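Local coordinates for tryptase inhibitor (Rhipicephalus appendiculatus, PDB 2UUY), which probably inhibits serine endopeptidases such as tryptase, through a Kunitz-related domain of the tick anticoagulant peptide type, at residues S8-G13 and K30-C35. Numbering follows the deposited sequence. Where two conformers were deposited one is given.
Sequences SEPVKG and KVYEGC
Gly-13 and Cys-35 bring the backbones of 8-13, an irregular segment, and 30-35, the last residues of strand 28-34 and the residue after it, to a CA-CA distance of 4.6 Å; the two run in roughly the same direction, widening to 8.3 Å between the CA atoms of Pro-10 and Tyr-32. In the wider part the Tyr-32 side chain spans the gap. Its OH donates to Glu-9 OE2 at 2.6 Å, meeting the anti lone pair of that oxygen, with the carboxylate plane turned 65° from the ring. Pro-10 reaches the same ring over one face: CD lies 3.8 Å from the ring centroid, a CH-pi contact shifted toward the rim at CZ and CE1. Tyr-23, on the neighbouring strand 19-25, meets the Tyr-32 ring nearly perpendicular. A phenylalanine in place of Tyr-32 would probably keep the proline packing but leave the Glu-9 carboxylate without its hydroxyl partner and freer to turn. At the narrow end, Gly-13 N makes a weak bent bond to Cys-35 O, and a water links Gly-13 O to Cys-35 N. With SG anti to the backbone N (chi1 -179°), Cys-35 passes beside Gly-13 CA to its disulfide with Cys-15. This fragment, consistent with a Kunitz-related inhibitor domain, illustrates how one tyrosine can hold an irregular loop to a strand where direct backbone bonding is weak and supplemented by water.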
# COMPACT_ATOMS: atom_id res chain seq x y z
N SER B 8 17.39 -21.06 -0.14
CA SER B 8 16.66 -20.22 -1.08
C SER B 8 15.27 -19.98 -0.55
O SER B 8 14.48 -20.90 -0.47
CB SER B 8 16.53 -20.93 -2.43
OG SER B 8 15.87 -20.09 -3.36
N GLU B 9 14.99 -18.75 -0.17
CA GLU B 9 13.68 -18.37 0.34
C GLU B 9 12.86 -17.76 -0.78
O GLU B 9 13.35 -17.51 -1.88
CB GLU B 9 13.87 -17.42 1.51
CG GLU B 9 14.54 -18.13 2.66
CD GLU B 9 14.70 -17.24 3.86
OE1 GLU B 9 15.82 -16.76 4.09
OE2 GLU B 9 13.72 -17.01 4.57
N PRO B 10 11.58 -17.51 -0.53
CA PRO B 10 10.79 -16.99 -1.58
C PRO B 10 11.27 -15.64 -2.12
O PRO B 10 11.80 -14.83 -1.37
CB PRO B 10 9.40 -16.75 -0.92
CG PRO B 10 9.40 -17.74 0.17
CD PRO B 10 10.77 -17.72 0.68
N VAL B 11 11.14 -15.42 -3.40
CA VAL B 11 11.52 -14.15 -4.00
C VAL B 11 10.57 -13.08 -3.46
O VAL B 11 9.34 -13.24 -3.47
CB VAL B 11 11.47 -14.21 -5.54
CG1 VAL B 11 11.61 -12.81 -6.15
CG2 VAL B 11 12.57 -15.11 -6.08
N LYS B 12 11.15 -12.01 -2.94
CA LYS B 12 10.35 -10.88 -2.47
C LYS B 12 9.72 -10.15 -3.65
O LYS B 12 10.38 -9.78 -4.62
CB LYS B 12 11.22 -9.91 -1.71
CG LYS B 12 11.70 -10.49 -0.41
CD LYS B 12 12.77 -9.66 0.30
CE LYS B 12 13.23 -10.35 1.60
NZ LYS B 12 13.99 -9.44 2.50
N GLY B 13 8.42 -9.91 -3.57
CA GLY B 13 7.75 -9.12 -4.57
C GLY B 13 8.12 -7.66 -4.44
O GLY B 13 8.46 -7.17 -3.32
N LYS B 30 7.09 -21.97 7.01
CA LYS B 30 7.45 -20.73 7.67
C LYS B 30 6.58 -19.61 7.13
O LYS B 30 6.23 -19.59 5.96
CB LYS B 30 8.92 -20.40 7.43
CG LYS B 30 9.40 -19.11 8.10
CD LYS B 30 10.89 -19.02 8.23
CE LYS B 30 11.28 -17.78 8.98
NZ LYS B 30 10.98 -17.84 10.45
N VAL B 31 6.27 -18.66 8.00
CA VAL B 31 5.49 -17.52 7.61
C VAL B 31 6.37 -16.46 6.94
O VAL B 31 7.51 -16.19 7.36
CB VAL B 31 4.71 -16.97 8.83
CG1 VAL B 31 5.62 -16.18 9.76
CG2 VAL B 31 3.54 -16.13 8.35
N TYR B 32 5.82 -15.89 5.88
CA TYR B 32 6.44 -14.79 5.15
C TYR B 32 5.43 -13.66 5.08
O TYR B 32 4.25 -13.88 4.83
CB TYR B 32 6.88 -15.25 3.75
CG TYR B 32 8.13 -16.08 3.85
CD1 TYR B 32 9.38 -15.48 3.82
CD2 TYR B 32 8.07 -17.45 4.09
CE1 TYR B 32 10.53 -16.22 3.99
CE2 TYR B 32 9.20 -18.19 4.26
CZ TYR B 32 10.42 -17.59 4.18
OH TYR B 32 11.55 -18.35 4.37
N GLU B 33 5.89 -12.45 5.35
CA GLU B 33 5.04 -11.25 5.37
C GLU B 33 5.58 -10.25 4.37
O GLU B 33 6.75 -9.82 4.50
CB GLU B 33 5.07 -10.63 6.75
CG GLU B 33 4.45 -11.44 7.86
CD GLU B 33 4.70 -10.73 9.17
OE1 GLU B 33 3.90 -9.86 9.51
OE2 GLU B 33 5.76 -10.95 9.81
N GLY B 34 4.78 -9.89 3.37
CA GLY B 34 5.26 -8.99 2.33
C GLY B 34 4.49 -9.24 1.06
O GLY B 34 3.35 -9.70 1.08
N CYS B 35 5.11 -8.90 -0.07
CA CYS B 35 4.44 -9.01 -1.36
C CYS B 35 4.67 -10.39 -1.93
O CYS B 35 5.47 -10.60 -2.85
CB CYS B 35 5.01 -7.95 -2.32
SG CYS B 35 4.21 -8.00 -3.94
O HOH W 1 7.79 -8.34 -0.62